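Local coordinates for ribonucleoside-diphosphate reductase (Pseudomonas aeruginosa, PDB 5IM3), which binds dATP as an allosteric nucleotide and probably reduces ribonucleoside diphosphates to the deoxyribonucleotides needed for DNA synthesis, at residues A[305-310]-A[355-360]. Numbering follows the deposited sequence.
Sequences DRYFIH and SSTPTL
Tyr307, on helix 297-307, reaches across and sets its hydroxyl against Thr357, in the first turn of helix 357-362. Tyr307 OH and Thr357 OG1 lie 2.9 Å apart, a hydrogen bond in which either oxygen could be the donor. It is the one hydrogen bond between the two segments, and it pins the far end of a buried phenol. With its first torsion at -83°, Thr357 places OG1 opposite its own carbonyl carbon; the two side chains meet at roughly a right angle.

A second polar contact falls on the rim of the ring: Thr357 O sits at the edge, close to the ring plane, 3.7 Å from Tyr307 CE1. Apolar packing comes from Leu360, whose CB approaches obliquely, 4.0 Å from Tyr307 CE1. Within helix 357-362, Leu360 N bonds back to the carbonyl of Ser356, the N-cap residue, closing the turn that presents both Thr357 and Leu360 to the tyrosine.

This is structural packing within the all-alpha domain, away from the nucleotide sites. Helix 773-779, from the barrel domain, adjoins all three residues, with Thr774 touching Tyr307 and Thr357, and Ile775 and Ile778 touching Leu360; Phe322 of helix 319-330 also packs on Tyr307.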
ATOM      1  N   ASP A 305     -12.535  19.729  44.122  1.00 62.73           N
ATOM      2  CA  ASP A 305     -11.921  18.409  44.042  1.00 63.44           C
ATOM      3  C   ASP A 305     -10.453  18.448  44.441  1.00 62.33           C
ATOM      4  O   ASP A 305      -9.967  17.532  45.114  1.00 62.20           O
ATOM      5  CB  ASP A 305     -12.071  17.839  42.631  1.00 65.10           C
ATOM      6  CG  ASP A 305     -13.510  17.501  42.286  1.00 67.83           C
ATOM      7  OD1 ASP A 305     -14.351  17.438  43.207  1.00 67.75           O
ATOM      8  OD2 ASP A 305     -13.795  17.287  41.087  1.00 70.27           O
ATOM      9  N   ARG A 306      -9.730  19.499  44.053  1.00 68.22           N
ATOM     10  CA  ARG A 306      -8.273  19.475  44.126  1.00 69.46           C
ATOM     11  C   ARG A 306      -7.631  20.661  44.833  1.00 68.08           C
ATOM     12  O   ARG A 306      -6.475  20.531  45.250  1.00 68.21           O
ATOM     13  CB  ARG A 306      -7.674  19.371  42.714  1.00 71.67           C
ATOM     14  CG  ARG A 306      -7.971  18.043  42.028  1.00 75.36           C
ATOM     15  CD  ARG A 306      -7.295  17.928  40.668  1.00 78.36           C
ATOM     16  NE  ARG A 306      -7.817  18.893  39.702  1.00 81.09           N
ATOM     17  CZ  ARG A 306      -7.576  18.848  38.394  1.00 82.96           C
ATOM     18  NH1 ARG A 306      -6.824  17.880  37.882  1.00 83.89           N
ATOM     19  NH2 ARG A 306      -8.091  19.771  37.592  1.00 82.91           N
ATOM     20  N   TYR A 307      -8.314  21.794  44.995  1.00 60.90           N
ATOM     21  CA  TYR A 307      -7.666  22.986  45.530  1.00 59.62           C
ATOM     22  C   TYR A 307      -8.122  23.385  46.926  1.00 60.29           C
ATOM     23  O   TYR A 307      -7.314  23.922  47.687  1.00 58.23           O
ATOM     24  CB  TYR A 307      -7.871  24.169  44.575  1.00 61.10           C
ATOM     25  CG  TYR A 307      -7.015  24.068  43.332  1.00 59.58           C
ATOM     26  CD1 TYR A 307      -5.756  24.651  43.285  1.00 60.60           C
ATOM     27  CD2 TYR A 307      -7.456  23.371  42.214  1.00 60.37           C
ATOM     28  CE1 TYR A 307      -4.963  24.555  42.156  1.00 59.17           C
ATOM     29  CE2 TYR A 307      -6.670  23.268  41.078  1.00 59.27           C
ATOM     30  CZ  TYR A 307      -5.425  23.861  41.058  1.00 59.88           C
ATOM     31  OH  TYR A 307      -4.632  23.768  39.938  1.00 61.42           O
ATOM     32  N   PHE A 308      -9.378  23.141  47.294  1.00 58.15           N
ATOM     33  CA  PHE A 308      -9.844  23.528  48.621  1.00 55.74           C
ATOM     34  C   PHE A 308      -9.167  22.690  49.699  1.00 56.19           C
ATOM     35  O   PHE A 308      -9.031  21.471  49.569  1.00 56.45           O
ATOM     36  CB  PHE A 308     -11.365  23.374  48.724  1.00 56.51           C
ATOM     37  CG  PHE A 308     -12.146  24.391  47.929  1.00 53.94           C
ATOM     38  CD1 PHE A 308     -11.544  25.548  47.457  1.00 52.87           C
ATOM     39  CD2 PHE A 308     -13.492  24.190  47.665  1.00 54.41           C
ATOM     40  CE1 PHE A 308     -12.264  26.475  46.736  1.00 53.51           C
ATOM     41  CE2 PHE A 308     -14.219  25.117  46.942  1.00 55.58           C
ATOM     42  CZ  PHE A 308     -13.605  26.260  46.477  1.00 55.14           C
ATOM     43  N   ILE A 309      -8.745  23.360  50.775  1.00 57.94           N
ATOM     44  CA  ILE A 309      -8.116  22.669  51.893  1.00 59.69           C
ATOM     45  C   ILE A 309      -9.139  21.772  52.579  1.00 60.27           C
ATOM     46  O   ILE A 309     -10.330  22.098  52.669  1.00 60.88           O
ATOM     47  CB  ILE A 309      -7.506  23.680  52.882  1.00 62.23           C
ATOM     48  CG1 ILE A 309      -6.417  24.520  52.201  1.00 60.70           C
ATOM     49  CG2 ILE A 309      -6.938  22.965  54.108  1.00 62.13           C
ATOM     50  CD1 ILE A 309      -5.221  23.738  51.749  1.00 60.75           C
ATOM     51  N   HIS A 310      -8.668  20.635  53.087  1.00 58.04           N
ATOM     52  CA  HIS A 310      -9.550  19.609  53.620  1.00 61.93           C
ATOM     53  C   HIS A 310      -8.838  18.833  54.718  1.00 64.21           C
ATOM     54  O   HIS A 310      -7.610  18.861  54.831  1.00 63.29           O
ATOM     55  CB  HIS A 310     -10.000  18.649  52.515  1.00 62.98           C
ATOM     56  CG  HIS A 310      -8.865  18.089  51.716  1.00 63.15           C
ATOM     57  ND1 HIS A 310      -8.197  16.937  52.075  1.00 63.61           N
ATOM     58  CD2 HIS A 310      -8.263  18.536  50.588  1.00 61.16           C
ATOM     59  CE1 HIS A 310      -7.241  16.693  51.196  1.00 63.12           C
ATOM     60  NE2 HIS A 310      -7.260  17.649  50.285  1.00 61.46           N
ATOM     61  N   SER A 355      -3.874  33.527  39.472  1.00 54.22           N
ATOM     62  CA  SER A 355      -2.528  33.042  39.699  1.00 52.21           C
ATOM     63  C   SER A 355      -2.378  31.637  39.128  1.00 53.03           C
ATOM     64  O   SER A 355      -3.359  30.933  38.867  1.00 50.36           O
ATOM     65  CB  SER A 355      -2.209  33.045  41.194  1.00 52.75           C
ATOM     66  OG  SER A 355      -2.430  34.328  41.755  1.00 50.91           O
ATOM     67  N   SER A 356      -1.127  31.234  38.931  1.00 52.11           N
ATOM     68  CA  SER A 356      -0.846  29.913  38.399  1.00 52.60           C
ATOM     69  C   SER A 356      -1.303  28.833  39.376  1.00 53.24           C
ATOM     70  O   SER A 356      -1.530  29.079  40.564  1.00 52.78           O
ATOM     71  CB  SER A 356       0.646  29.760  38.121  1.00 52.72           C
ATOM     72  OG  SER A 356       1.387  29.906  39.319  1.00 54.18           O
ATOM     73  N   THR A 357      -1.422  27.616  38.851  1.00 52.69           N
ATOM     74  CA  THR A 357      -1.824  26.462  39.653  1.00 53.75           C
ATOM     75  C   THR A 357      -1.003  26.289  40.926  1.00 52.19           C
ATOM     76  O   THR A 357      -1.605  26.075  41.991  1.00 52.03           O
ATOM     77  CB  THR A 357      -1.753  25.213  38.760  1.00 55.81           C
ATOM     78  OG1 THR A 357      -2.962  25.117  37.991  1.00 57.72           O
ATOM     79  CG2 THR A 357      -1.569  23.937  39.574  1.00 55.24           C
ATOM     80  N   PRO A 358       0.332  26.354  40.906  1.00 47.63           N
ATOM     81  CA  PRO A 358       1.066  26.172  42.172  1.00 50.37           C
ATOM     82  C   PRO A 358       0.812  27.280  43.176  1.00 47.67           C
ATOM     83  O   PRO A 358       0.731  27.005  44.379  1.00 47.91           O
ATOM     84  CB  PRO A 358       2.539  26.118  41.728  1.00 48.78           C
ATOM     85  CG  PRO A 358       2.572  26.797  40.420  1.00 52.20           C
ATOM     86  CD  PRO A 358       1.250  26.505  39.763  1.00 50.34           C
ATOM     87  N   THR A 359       0.685  28.530  42.727  1.00 42.14           N
ATOM     88  CA  THR A 359       0.357  29.604  43.657  1.00 44.46           C
ATOM     89  C   THR A 359      -0.995  29.349  44.309  1.00 44.66           C
ATOM     90  O   THR A 359      -1.121  29.380  45.537  1.00 44.90           O
ATOM     91  CB  THR A 359       0.367  30.956  42.941  1.00 44.78           C
ATOM     92  OG1 THR A 359       1.702  31.275  42.535  1.00 43.02           O
ATOM     93  CG2 THR A 359      -0.144  32.062  43.858  1.00 43.35           C
ATOM     94  N   LEU A 360      -2.016  29.072  43.495  1.00 45.56           N
ATOM     95  CA  LEU A 360      -3.342  28.786  44.034  1.00 47.30           C
ATOM     96  C   LEU A 360      -3.302  27.667  45.063  1.00 50.46           C
ATOM     97  O   LEU A 360      -4.012  27.718  46.075  1.00 47.91           O
ATOM     98  CB  LEU A 360      -4.295  28.418  42.896  1.00 48.57           C
ATOM     99  CG  LEU A 360      -4.690  29.554  41.955  1.00 49.13           C
ATOM    100  CD1 LEU A 360      -5.587  29.011  40.867  1.00 47.92           C
ATOM    101  CD2 LEU A 360      -5.380  30.682  42.723  1.00 49.42           C
TER